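Local coordinates for protein MccF (Escherichia coli, PDB 4IIY) that probably confers self-immunity to the antibiotic microcin C7 as a serine peptidase of the S66 (LD-carboxypeptidase) family that hydrolyses the toxin, at residues Asp44-Ala55 with Ile110-Asn121; Asp146-Lys157 with Thr248-Pro259. The protein carries 1 engineered substitution. All blocks are in the same frame, centred on the assembly; numbering follows the deposited sequence.

Contact 1: Asp44-Ala55 with Ile110-Asn121; sequences DTIGFFSSSAPA and ITCIMSTIGGDN. With 1EI (5'-O-(L-alpha-glutamylsulfamoyl)inosine), chain K; EDO (1,2-ethanediol), chain P.
Phe49 lies against Ser115 where strands 45-49 and 112-115 run as parallel neighbours in the mixed sheet of the LD-carboxypeptidase fold. The CA of Ser115 sits over one face of the Phe49 ring, 4.0 Å from its centroid, while Ile113 CG2 approaches CD2 to 3.5 Å. With CG between the backbone N and the carbonyl carbon (chi1 67°), the ring swings across to the adjoining strand. On the opposite sheet face, Ile46 CG2 packs on Met114 CB. Gly47 joins the strands twice: its N donates to Cys112 O, and its O receives Met114 N at 2.8 Å. Just beyond, Thr116 N donates to Phe49 O; Thr116 OG1 and Ser50 OG are hydrogen-bonded at 2.8 Å, and either could be the donor. Thr116 CG2 meets Phe48 CD1. Helix 94-105 backs this region, Phe101 standing edge-to-face to Phe49.

The loop after strand 112-115 lines the ligand pocket, and the loop after strand 45-49 holds it. Ala53 N donates to Gly118 O at 3.0 Å; Gly118 N binds the sulfamoyl OAF and Gly119 N the glutamyl carbonyl O at 2.8 Å, consistent with half of an oxyanion hole. Behind it, Asn121 ND2 is hydrogen-bonded to Ala277 O of the second subunit. Ser52 OG is gripped three ways: it donates to a water shared with Asn121 OD1, and accepts from Asn121 N and, almost straight at 172°, from Asp120 N at 2.8 Å.

Contact 2: Asp146-Lys157 with Thr248-Pro259; sequences DTTALLAGIYAK and TLTGIWGSEWMP. With 1EI (5'-O-(L-alpha-glutamylsulfamoyl)inosine), chain K.
Gly153 and Trp257 bring their CA atoms to 4.3 Å, where helix 148-157 is flanked by a chain that leaves a weakly bonded helical turn at 248-249 and folds through type II (Ile252 to Ser255) and type I (Ser255 to Met258) turns. Gly153 CA makes a CA-H...O contact with Trp257 O at 3.4 Å, and Ala156 CB touches the same oxygen; the missing side chain of Gly153 lets CD1 of the Trp257 indole lie close to the helix. Lys157, bent at chi2 (-70°), lays CE over a face of the indole, 3.8 Å from the centroid of the five-membered ring; its NZ makes an off-centre cation-pi contact with the six-membered ring. Glu256 CG lies over that same face, and its OE1 forms a salt bridge with Lys157 NZ, although the modelled separation is too short to be taken literally. Glu256 OE2 pairs with Arg290 of the second subunit. The bend at the edge of the indole is an ST turn: Ser255 OG accepts from Trp257 N at 3.0 Å and donates to Ile252 O.

The helix follows the predicted nucleophile position, an engineered alanine here, in a strand-turn-helix passage resembling a nucleophile elbow. Ala152 CB rests on both Ile252 CD1, at 3.8 Å, and Pro259 CD. Pro259 CB also meets the edge of the Tyr155 ring, whose hydroxyl is hydrogen-bonded to Arg240. Nearer the ligand, the Thr148 and Leu249 side chains cross at about a right angle, CG2 of Thr148 touching CD2 of Leu249 at 3.6 Å; Ala145 O and Asn245 N hold Thr148 OG1. Thr248 turns CG2 toward Asp146 O. A water bridges Asp146 OD1 and Thr248 OG1, while Asp146 OD2 is hydrogen-bonded to Ser122 N and Thr248 OG1 to Asn245 OD1. Asp146 N donates to the ligand's glutamyl carbonyl O at 3.0 Å.

Overall arrangement
From the N terminus, the chain runs through strand 45-49, helices 55-58 and 60-72, strand 76-79 and helix 94-105 before contact 1 closes that loop, about half of it helical, at strand 110-115. Contact 2 opens only afterwards, at helix 148-158, and closes after a longer excursion that enters the second sheet, so the two are in series and neither nest nor cross. Contact 1 ties neighbouring strands within the six-stranded sheet; contact 2 joins the N-terminal and C-terminal family regions. Their centres lie about 17 Å apart, yet both reach the ligand and the second subunit, and they meet directly where Gly119 packs on Asp146 CB.

Contact 1: Asp44-Ala55 with Ile110-Asn121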
loop_
_atom_site.group_PDB
_atom_site.type_symbol
_atom_site.label_atom_id
_atom_site.label_comp_id
_atom_site.label_asym_id
_atom_site.label_seq_id
_atom_site.Cartn_x
_atom_site.Cartn_y
_atom_site.Cartn_z
ATOM N N ASP B 44 29.488 19.778 12.979
ATOM C CA ASP B 44 29.454 18.320 12.933
ATOM C C ASP B 44 29.474 17.765 11.505
ATOM O O ASP B 44 29.265 18.484 10.523
ATOM C CB ASP B 44 28.226 17.770 13.671
ATOM C CG ASP B 44 28.410 17.712 15.185
ATOM O OD1 ASP B 44 29.532 17.952 15.687
ATOM O OD2 ASP B 44 27.418 17.406 15.879
ATOM N N THR B 45 29.700 16.461 11.427
ATOM C CA THR B 45 29.690 15.718 10.177
ATOM C C THR B 45 28.364 14.983 9.981
ATOM O O THR B 45 27.905 14.237 10.859
ATOM C CB THR B 45 30.847 14.700 10.151
ATOM O OG1 THR B 45 32.094 15.403 10.259
ATOM C CG2 THR B 45 30.839 13.886 8.871
ATOM N N ILE B 46 27.755 15.219 8.824
ATOM C CA ILE B 46 26.516 14.568 8.421
ATOM C C ILE B 46 26.843 13.638 7.264
ATOM O O ILE B 46 27.456 14.071 6.288
ATOM C CB ILE B 46 25.487 15.615 7.944
ATOM C CG1 ILE B 46 25.126 16.586 9.083
ATOM C CG2 ILE B 46 24.244 14.925 7.386
ATOM C CD1 ILE B 46 24.271 17.778 8.657
ATOM N N GLY B 47 26.459 12.367 7.366
ATOM C CA GLY B 47 26.599 11.449 6.247
ATOM C C GLY B 47 25.258 11.253 5.577
ATOM O O GLY B 47 24.241 11.256 6.264
ATOM N N PHE B 48 25.239 11.094 4.258
ATOM C CA PHE B 48 23.968 10.903 3.571
ATOM C C PHE B 48 23.925 9.629 2.738
ATOM O O PHE B 48 24.954 9.167 2.220
ATOM C CB PHE B 48 23.551 12.152 2.778
ATOM C CG PHE B 48 24.554 12.631 1.754
ATOM C CD1 PHE B 48 24.638 12.028 0.513
ATOM C CD2 PHE B 48 25.373 13.725 2.017
ATOM C CE1 PHE B 48 25.518 12.502 -0.457
ATOM C CE2 PHE B 48 26.264 14.199 1.053
ATOM C CZ PHE B 48 26.341 13.581 -0.180
ATOM N N PHE B 49 22.726 9.055 2.632
ATOM C CA PHE B 49 22.532 7.771 1.964
ATOM C C PHE B 49 21.290 7.812 1.080
ATOM O O PHE B 49 20.365 8.591 1.336
ATOM C CB PHE B 49 22.388 6.648 3.002
ATOM C CG PHE B 49 21.133 6.745 3.823
ATOM C CD1 PHE B 49 20.011 6.011 3.484
ATOM C CD2 PHE B 49 21.057 7.606 4.902
ATOM C CE1 PHE B 49 18.849 6.124 4.221
ATOM C CE2 PHE B 49 19.905 7.713 5.645
ATOM C CZ PHE B 49 18.792 6.977 5.298
ATOM N N SER B 50 21.272 6.967 0.052
ATOM C CA SER B 50 20.148 6.864 -0.878
ATOM C C SER B 50 19.552 5.456 -0.805
ATOM O O SER B 50 19.979 4.536 -1.514
ATOM C CB SER B 50 20.614 7.180 -2.300
ATOM O OG SER B 50 21.200 8.477 -2.381
ATOM N N SER B 51 18.559 5.291 0.062
ATOM C CA SER B 51 17.981 3.969 0.300
ATOM C C SER B 51 16.922 3.575 -0.726
ATOM O O SER B 51 16.427 2.444 -0.696
ATOM C CB SER B 51 17.402 3.856 1.713
ATOM O OG SER B 51 16.363 4.801 1.954
ATOM N N SER B 52 16.586 4.478 -1.644
ATOM C CA SER B 52 15.601 4.163 -2.674
ATOM C C SER B 52 15.901 4.892 -3.990
ATOM O O SER B 52 16.773 4.452 -4.751
ATOM C CB SER B 52 14.179 4.438 -2.166
ATOM O OG SER B 52 13.205 3.882 -3.032
ATOM N N ALA B 53 15.209 5.988 -4.282
ATOM C CA ALA B 53 15.380 6.656 -5.576
ATOM C C ALA B 53 16.761 7.291 -5.721
ATOM O O ALA B 53 17.277 7.867 -4.762
ATOM C CB ALA B 53 14.300 7.708 -5.786
ATOM N N PRO B 54 17.354 7.214 -6.926
ATOM C CA PRO B 54 18.721 7.713 -7.129
ATOM C C PRO B 54 18.773 9.211 -7.445
ATOM O O PRO B 54 19.335 9.615 -8.476
ATOM C CB PRO B 54 19.192 6.906 -8.337
ATOM C CG PRO B 54 17.946 6.737 -9.151
ATOM C CD PRO B 54 16.858 6.488 -8.113
ATOM N N ALA B 55 18.231 10.038 -6.560
ATOM C CA ALA B 55 18.074 11.452 -6.871
ATOM C C ALA B 55 19.368 12.257 -6.863
ATOM O O ALA B 55 19.372 13.381 -7.357
ATOM C CB ALA B 55 16.996 12.109 -5.980
ATOM N N ILE B 110 30.778 10.477 12.173
ATOM C CA ILE B 110 29.447 10.921 11.756
ATOM C C ILE B 110 28.501 11.063 12.946
ATOM O O ILE B 110 28.336 10.133 13.728
ATOM C CB ILE B 110 28.855 9.957 10.700
ATOM C CG1 ILE B 110 29.716 9.978 9.441
ATOM C CG2 ILE B 110 27.420 10.345 10.358
ATOM C CD1 ILE B 110 29.259 9.036 8.348
ATOM N N THR B 111 27.885 12.234 13.085
ATOM C CA THR B 111 26.928 12.479 14.160
ATOM C C THR B 111 25.481 12.260 13.690
ATOM O O THR B 111 24.611 11.888 14.474
ATOM C CB THR B 111 27.078 13.914 14.721
ATOM O OG1 THR B 111 28.374 14.057 15.317
ATOM C CG2 THR B 111 26.027 14.216 15.770
ATOM N N CYS B 112 25.238 12.517 12.405
ATOM C CA CYS B 112 23.893 12.479 11.829
ATOM C C CYS B 112 23.936 11.751 10.497
ATOM O O CYS B 112 24.792 12.040 9.652
ATOM C CB CYS B 112 23.360 13.906 11.645
ATOM S SG CYS B 112 21.796 14.059 10.749
ATOM N N ILE B 113 23.029 10.790 10.338
ATOM C CA ILE B 113 22.847 10.053 9.091
ATOM C C ILE B 113 21.528 10.509 8.470
ATOM O O ILE B 113 20.461 10.310 9.057
ATOM C CB ILE B 113 22.840 8.532 9.345
ATOM C CG1 ILE B 113 24.212 8.085 9.867
ATOM C CG2 ILE B 113 22.470 7.767 8.084
ATOM C CD1 ILE B 113 24.280 6.616 10.258
ATOM N N MET B 114 21.624 11.142 7.302
ATOM C CA MET B 114 20.509 11.838 6.666
ATOM C C MET B 114 20.175 11.229 5.307
ATOM O O MET B 114 21.056 11.026 4.470
ATOM C CB MET B 114 20.875 13.317 6.483
ATOM C CG MET B 114 19.816 14.157 5.771
ATOM S SD MET B 114 20.318 15.892 5.570
ATOM C CE MET B 114 20.218 16.461 7.271
ATOM N N SER B 115 18.899 10.937 5.086
ATOM C CA SER B 115 18.442 10.470 3.793
ATOM C C SER B 115 18.650 11.527 2.720
ATOM O O SER B 115 18.428 12.707 2.977
ATOM C CB SER B 115 16.957 10.136 3.901
ATOM O OG SER B 115 16.415 9.785 2.649
ATOM N N THR B 116 19.051 11.122 1.517
ATOM C CA THR B 116 19.046 12.070 0.401
ATOM C C THR B 116 17.618 12.361 -0.098
ATOM O O THR B 116 17.274 13.516 -0.389
ATOM C CB THR B 116 19.886 11.587 -0.788
ATOM O OG1 THR B 116 19.388 10.317 -1.228
ATOM C CG2 THR B 116 21.368 11.474 -0.412
ATOM N N ILE B 117 16.812 11.302 -0.194
ATOM C CA ILE B 117 15.438 11.349 -0.688
ATOM C C ILE B 117 14.820 9.976 -0.441
ATOM O O ILE B 117 15.531 9.006 -0.169
ATOM C CB ILE B 117 15.392 11.686 -2.200
ATOM C CG1 ILE B 117 14.015 12.210 -2.624
ATOM C CG2 ILE B 117 15.816 10.482 -3.045
ATOM C CD1 ILE B 117 14.046 12.999 -3.938
ATOM N N GLY B 118 13.503 9.894 -0.553
ATOM C CA GLY B 118 12.793 8.637 -0.412
ATOM C C GLY B 118 12.641 7.878 -1.715
ATOM O O GLY B 118 13.619 7.670 -2.440
ATOM N N GLY B 119 11.415 7.449 -1.997
ATOM C CA GLY B 119 11.122 6.625 -3.151
ATOM C C GLY B 119 10.045 5.615 -2.798
ATOM O O GLY B 119 8.908 5.986 -2.503
ATOM N N ASP B 120 10.412 4.335 -2.801
ATOM C CA ASP B 120 9.466 3.237 -2.601
ATOM C C ASP B 120 10.070 2.036 -1.872
ATOM O O ASP B 120 9.323 1.157 -1.435
ATOM C CB ASP B 120 8.954 2.727 -3.951
ATOM C CG ASP B 120 8.070 3.717 -4.656
ATOM O OD1 ASP B 120 6.859 3.759 -4.348
ATOM O OD2 ASP B 120 8.579 4.441 -5.530
ATOM N N ASN B 121 11.397 1.967 -1.769
ATOM C CA ASN B 121 12.066 0.675 -1.602
ATOM C C ASN B 121 12.933 0.488 -0.366
ATOM O O ASN B 121 13.650 -0.513 -0.266
ATOM C CB ASN B 121 12.849 0.334 -2.882
ATOM C CG ASN B 121 11.941 0.208 -4.072
ATOM O OD1 ASN B 121 12.068 0.933 -5.046
ATOM N ND2 ASN B 121 10.966 -0.688 -3.975
HETATM O O6 1EI K . 10.232 16.008 -10.420
HETATM C C6 1EI K . 9.778 16.475 -9.352
HETATM N N1 1EI K . 9.130 17.657 -9.322
HETATM C C2 1EI K . 8.641 18.173 -8.181
HETATM N N3 1EI K . 8.758 17.565 -6.989
HETATM C C5 1EI K . 9.946 15.743 -8.084
HETATM C C4 1EI K . 9.388 16.375 -6.891
HETATM N N7 1EI K . 10.511 14.587 -7.682
HETATM C C8 1EI K . 10.328 14.483 -6.344
HETATM N N9 1EI K . 9.657 15.551 -5.885
HETATM C "C1'" 1EI K . 9.257 15.797 -4.490
HETATM O "O4'" 1EI K . 10.180 15.238 -3.566
HETATM C "C2'" 1EI K . 7.941 15.093 -4.237
HETATM O "O2'" 1EI K . 6.853 15.974 -4.517
HETATM C "C3'" 1EI K . 8.017 14.734 -2.770
HETATM O "O3'" 1EI K . 7.233 15.653 -2.014
HETATM C "C4'" 1EI K . 9.472 14.907 -2.374
HETATM C "C5'" 1EI K . 10.042 13.648 -1.735
HETATM O "O5'" 1EI K . 10.026 12.555 -2.659
HETATM S SBF 1EI K . 10.195 11.132 -2.110
HETATM O OAE 1EI K . 10.859 10.328 -3.113
HETATM O OAF 1EI K . 10.973 11.253 -0.906
HETATM N NAQ 1EI K . 8.770 10.620 -1.787
HETATM C C 1EI K . 8.448 9.469 -1.160
HETATM O O 1EI K . 9.214 8.622 -0.715
HETATM C CA 1EI K . 6.981 9.224 -0.952
HETATM N N 1EI K . 6.188 10.253 -1.603
HETATM C CB 1EI K . 6.613 7.833 -1.456
HETATM C CG 1EI K . 5.564 7.181 -0.560
HETATM C CD 1EI K . 4.183 7.698 -0.897
HETATM O OE1 1EI K . 4.075 8.766 -1.533
HETATM O OE2 1EI K . 3.203 7.030 -0.523
HETATM C C1 EDO P . 29.164 16.596 20.357
HETATM O O1 EDO P . 28.278 15.902 21.245
HETATM C C2 EDO P . 28.376 17.280 19.243
HETATM O O2 EDO P . 27.816 16.310 18.345
HETATM O O HOH W 1 30.463 14.839 13.722
HETATM O O HOH W 2 17.325 7.476 1.495
HETATM O O HOH W 3 17.143 7.287 -2.009
HETATM O O HOH W 4 13.479 3.172 -5.497
#

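Contact 2: Asp146-Lys157 with Thr248-Pro259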
loop_
_atom_site.group_PDB
_atom_site.type_symbol
_atom_site.label_atom_id
_atom_site.label_comp_id
_atom_site.label_asym_id
_atom_site.label_seq_id
_atom_site.Cartn_x
_atom_site.Cartn_y
_atom_site.Cartn_z
ATOM N N ASP B 146 9.283 7.625 2.139
ATOM C CA ASP B 146 9.628 6.200 2.112
ATOM C C ASP B 146 10.598 5.782 3.213
ATOM O O ASP B 146 10.605 4.618 3.658
ATOM C CB ASP B 146 10.232 5.818 0.761
ATOM C CG ASP B 146 10.587 4.355 0.698
ATOM O OD1 ASP B 146 9.656 3.534 0.636
ATOM O OD2 ASP B 146 11.793 4.029 0.754
ATOM N N THR B 147 11.447 6.711 3.637
ATOM C CA THR B 147 12.441 6.391 4.657
ATOM C C THR B 147 11.812 6.053 6.016
ATOM O O THR B 147 12.483 5.520 6.904
ATOM C CB THR B 147 13.469 7.521 4.761
ATOM O OG1 THR B 147 13.771 7.982 3.438
ATOM C CG2 THR B 147 14.752 7.023 5.413
ATOM N N THR B 148 10.519 6.335 6.166
ATOM C CA THR B 148 9.750 5.826 7.292
ATOM C C THR B 148 10.035 4.355 7.586
ATOM O O THR B 148 10.092 3.945 8.743
ATOM C CB THR B 148 8.240 5.966 7.008
ATOM O OG1 THR B 148 7.888 7.349 6.895
ATOM C CG2 THR B 148 7.392 5.338 8.114
ATOM N N ALA B 149 10.188 3.539 6.549
ATOM C CA ALA B 149 10.422 2.116 6.795
ATOM C C ALA B 149 11.669 1.904 7.660
ATOM O O ALA B 149 11.676 1.052 8.557
ATOM C CB ALA B 149 10.531 1.349 5.485
ATOM N N LEU B 150 12.717 2.677 7.396
ATOM C CA LEU B 150 13.946 2.612 8.186
ATOM C C LEU B 150 13.800 3.254 9.558
ATOM O O LEU B 150 14.273 2.709 10.553
ATOM C CB LEU B 150 15.112 3.274 7.458
ATOM C CG LEU B 150 15.404 2.780 6.050
ATOM C CD1 LEU B 150 16.705 3.395 5.572
ATOM C CD2 LEU B 150 15.477 1.250 5.999
ATOM N N LEU B 151 13.154 4.414 9.630
ATOM C CA LEU B 151 12.997 5.101 10.909
ATOM C C LEU B 151 12.209 4.234 11.878
ATOM O O LEU B 151 12.600 4.063 13.042
ATOM C CB LEU B 151 12.279 6.434 10.719
ATOM C CG LEU B 151 12.954 7.449 9.792
ATOM C CD1 LEU B 151 12.040 8.634 9.547
ATOM C CD2 LEU B 151 14.298 7.920 10.348
ATOM N N ALA B 152 11.093 3.694 11.397
ATOM C CA ALA B 152 10.240 2.854 12.228
ATOM C C ALA B 152 10.899 1.501 12.512
ATOM O O ALA B 152 10.844 0.998 13.639
ATOM C CB ALA B 152 8.882 2.668 11.571
ATOM N N GLY B 153 11.504 0.899 11.496
ATOM C CA GLY B 153 12.136 -0.393 11.662
ATOM C C GLY B 153 13.304 -0.365 12.634
ATOM O O GLY B 153 13.477 -1.273 13.453
ATOM N N ILE B 154 14.119 0.679 12.559
ATOM C CA ILE B 154 15.237 0.837 13.481
ATOM C C ILE B 154 14.727 1.029 14.906
ATOM O O ILE B 154 15.250 0.429 15.850
ATOM C CB ILE B 154 16.170 1.985 13.037
ATOM C CG1 ILE B 154 16.939 1.564 11.783
ATOM C CG2 ILE B 154 17.116 2.380 14.157
ATOM C CD1 ILE B 154 17.696 2.688 11.098
ATOM N N TYR B 155 13.693 1.840 15.077
ATOM C CA TYR B 155 13.095 2.004 16.400
ATOM C C TYR B 155 12.581 0.667 16.947
ATOM O O TYR B 155 12.824 0.310 18.107
ATOM C CB TYR B 155 11.966 3.043 16.352
ATOM C CG TYR B 155 11.212 3.174 17.653
ATOM C CD1 TYR B 155 11.776 3.806 18.749
ATOM C CD2 TYR B 155 9.934 2.639 17.794
ATOM C CE1 TYR B 155 11.081 3.913 19.946
ATOM C CE2 TYR B 155 9.233 2.746 18.982
ATOM C CZ TYR B 155 9.812 3.385 20.054
ATOM O OH TYR B 155 9.103 3.479 21.236
ATOM N N ALA B 156 11.867 -0.079 16.113
ATOM C CA ALA B 156 11.311 -1.367 16.527
ATOM C C ALA B 156 12.399 -2.332 16.995
ATOM O O ALA B 156 12.217 -3.048 17.986
ATOM C CB ALA B 156 10.484 -1.990 15.396
ATOM N N LYS B 157 13.529 -2.349 16.293
ATOM C CA LYS B 157 14.605 -3.289 16.601
ATOM C C LYS B 157 15.529 -2.854 17.730
ATOM O O LYS B 157 16.117 -3.707 18.406
ATOM C CB LYS B 157 15.447 -3.546 15.353
ATOM C CG LYS B 157 14.790 -4.458 14.340
ATOM C CD LYS B 157 14.719 -5.891 14.872
ATOM C CE LYS B 157 14.100 -6.845 13.869
ATOM N NZ LYS B 157 14.024 -8.228 14.427
ATOM N N THR B 248 3.770 4.293 3.327
ATOM C CA THR B 248 5.001 3.530 3.515
ATOM C C THR B 248 4.889 2.474 4.623
ATOM O O THR B 248 5.471 1.390 4.521
ATOM C CB THR B 248 6.186 4.466 3.801
ATOM O OG1 THR B 248 6.345 5.360 2.698
ATOM C CG2 THR B 248 7.479 3.684 3.981
ATOM N N LEU B 249 4.137 2.773 5.678
ATOM C CA LEU B 249 3.965 1.816 6.766
ATOM C C LEU B 249 3.367 0.494 6.279
ATOM O O LEU B 249 3.623 -0.554 6.869
ATOM C CB LEU B 249 3.116 2.406 7.894
ATOM C CG LEU B 249 3.799 3.511 8.707
ATOM C CD1 LEU B 249 2.799 4.158 9.663
ATOM C CD2 LEU B 249 5.023 3.005 9.471
ATOM N N THR B 250 2.571 0.533 5.219
ATOM C CA THR B 250 2.030 -0.704 4.673
ATOM C C THR B 250 3.124 -1.699 4.256
ATOM O O THR B 250 2.872 -2.902 4.204
ATOM C CB THR B 250 1.064 -0.483 3.476
ATOM O OG1 THR B 250 1.781 -0.012 2.329
ATOM C CG2 THR B 250 -0.060 0.485 3.833
ATOM N N GLY B 251 4.329 -1.210 3.948
ATOM C CA GLY B 251 5.409 -2.086 3.522
ATOM C C GLY B 251 6.123 -2.818 4.646
ATOM O O GLY B 251 6.905 -3.731 4.371
ATOM N N ILE B 252 5.867 -2.429 5.898
ATOM C CA ILE B 252 6.444 -3.108 7.060
ATOM C C ILE B 252 5.367 -3.671 7.988
ATOM O O ILE B 252 5.680 -4.361 8.968
ATOM C CB ILE B 252 7.398 -2.192 7.866
ATOM C CG1 ILE B 252 6.654 -1.010 8.517
ATOM C CG2 ILE B 252 8.537 -1.712 6.980
ATOM C CD1 ILE B 252 7.533 -0.172 9.444
ATOM N N TRP B 253 4.103 -3.377 7.683
ATOM C CA TRP B 253 2.992 -3.724 8.558
ATOM C C TRP B 253 2.960 -5.231 8.817
ATOM O O TRP B 253 3.187 -6.030 7.911
ATOM C CB TRP B 253 1.666 -3.250 7.937
ATOM C CG TRP B 253 0.584 -3.027 8.925
ATOM C CD1 TRP B 253 -0.346 -3.933 9.339
ATOM C CD2 TRP B 253 0.325 -1.822 9.648
ATOM N NE1 TRP B 253 -1.182 -3.359 10.262
ATOM C CE2 TRP B 253 -0.787 -2.064 10.476
ATOM C CE3 TRP B 253 0.910 -0.551 9.658
ATOM C CZ2 TRP B 253 -1.316 -1.086 11.320
ATOM C CZ3 TRP B 253 0.382 0.419 10.497
ATOM C CH2 TRP B 253 -0.719 0.144 11.318
ATOM N N GLY B 254 2.684 -5.609 10.059
ATOM C CA GLY B 254 2.564 -7.014 10.421
ATOM C C GLY B 254 3.879 -7.679 10.784
ATOM O O GLY B 254 3.891 -8.764 11.382
ATOM N N SER B 255 4.991 -7.046 10.417
ATOM C CA SER B 255 6.319 -7.618 10.641
ATOM C C SER B 255 6.929 -7.168 11.962
ATOM O O SER B 255 6.413 -6.267 12.629
ATOM C CB SER B 255 7.274 -7.241 9.499
ATOM O OG SER B 255 7.810 -5.933 9.674
ATOM N N GLU B 256 8.049 -7.792 12.313
ATOM C CA GLU B 256 8.797 -7.445 13.513
ATOM C C GLU B 256 9.386 -6.038 13.431
ATOM O O GLU B 256 9.845 -5.496 14.438
ATOM C CB GLU B 256 9.903 -8.481 13.768
ATOM C CG GLU B 256 11.025 -8.479 12.737
ATOM C CD GLU B 256 11.788 -9.801 12.693
ATOM O OE1 GLU B 256 12.926 -9.852 13.200
ATOM O OE2 GLU B 256 11.247 -10.786 12.150
ATOM N N TRP B 257 9.352 -5.435 12.243
ATOM C CA TRP B 257 9.871 -4.076 12.057
ATOM C C TRP B 257 8.814 -2.982 12.224
ATOM O O TRP B 257 9.145 -1.799 12.225
ATOM C CB TRP B 257 10.583 -3.934 10.702
ATOM C CG TRP B 257 11.880 -4.670 10.666
ATOM C CD1 TRP B 257 13.095 -4.209 11.084
ATOM C CD2 TRP B 257 12.103 -6.001 10.179
ATOM N NE1 TRP B 257 14.058 -5.171 10.893
ATOM C CE2 TRP B 257 13.475 -6.284 10.344
ATOM C CE3 TRP B 257 11.273 -6.980 9.626
ATOM C CZ2 TRP B 257 14.039 -7.507 9.970
ATOM C CZ3 TRP B 257 11.828 -8.193 9.262
ATOM C CH2 TRP B 257 13.199 -8.449 9.436
ATOM N N MET B 258 7.548 -3.365 12.360
ATOM C CA MET B 258 6.505 -2.387 12.644
ATOM C C MET B 258 6.373 -2.211 14.155
ATOM O O MET B 258 6.000 -3.153 14.858
ATOM C CB MET B 258 5.165 -2.825 12.049
ATOM C CG MET B 258 4.028 -1.889 12.411
ATOM S SD MET B 258 4.221 -0.247 11.674
ATOM C CE MET B 258 3.100 0.684 12.735
ATOM N N PRO B 259 6.678 -1.011 14.668
ATOM C CA PRO B 259 6.520 -0.809 16.115
ATOM C C PRO B 259 5.083 -1.061 16.552
ATOM O O PRO B 259 4.146 -0.626 15.891
ATOM C CB PRO B 259 6.866 0.669 16.322
ATOM C CG PRO B 259 7.552 1.111 15.074
ATOM C CD PRO B 259 7.104 0.214 13.966
HETATM O O6 1EI K . 10.232 16.008 -10.420
HETATM C C6 1EI K . 9.778 16.475 -9.352
HETATM N N1 1EI K . 9.130 17.657 -9.322
HETATM C C2 1EI K . 8.641 18.173 -8.181
HETATM N N3 1EI K . 8.758 17.565 -6.989
HETATM C C5 1EI K . 9.946 15.743 -8.084
HETATM C C4 1EI K . 9.388 16.375 -6.891
HETATM N N7 1EI K . 10.511 14.587 -7.682
HETATM C C8 1EI K . 10.328 14.483 -6.344
HETATM N N9 1EI K . 9.657 15.551 -5.885
HETATM C "C1'" 1EI K . 9.257 15.797 -4.490
HETATM O "O4'" 1EI K . 10.180 15.238 -3.566
HETATM C "C2'" 1EI K . 7.941 15.093 -4.237
HETATM O "O2'" 1EI K . 6.853 15.974 -4.517
HETATM C "C3'" 1EI K . 8.017 14.734 -2.770
HETATM O "O3'" 1EI K . 7.233 15.653 -2.014
HETATM C "C4'" 1EI K . 9.472 14.907 -2.374
HETATM C "C5'" 1EI K . 10.042 13.648 -1.735
HETATM O "O5'" 1EI K . 10.026 12.555 -2.659
HETATM S SBF 1EI K . 10.195 11.132 -2.110
HETATM O OAE 1EI K . 10.859 10.328 -3.113
HETATM O OAF 1EI K . 10.973 11.253 -0.906
HETATM N NAQ 1EI K . 8.770 10.620 -1.787
HETATM C C 1EI K . 8.448 9.469 -1.160
HETATM O O 1EI K . 9.214 8.622 -0.715
HETATM C CA 1EI K . 6.981 9.224 -0.952
HETATM N N 1EI K . 6.188 10.253 -1.603
HETATM C CB 1EI K . 6.613 7.833 -1.456
HETATM C CG 1EI K . 5.564 7.181 -0.560
HETATM C CD 1EI K . 4.183 7.698 -0.897
HETATM O OE1 1EI K . 4.075 8.766 -1.533
HETATM O OE2 1EI K . 3.203 7.030 -0.523
HETATM O O HOH W 5 6.951 3.749 0.273
#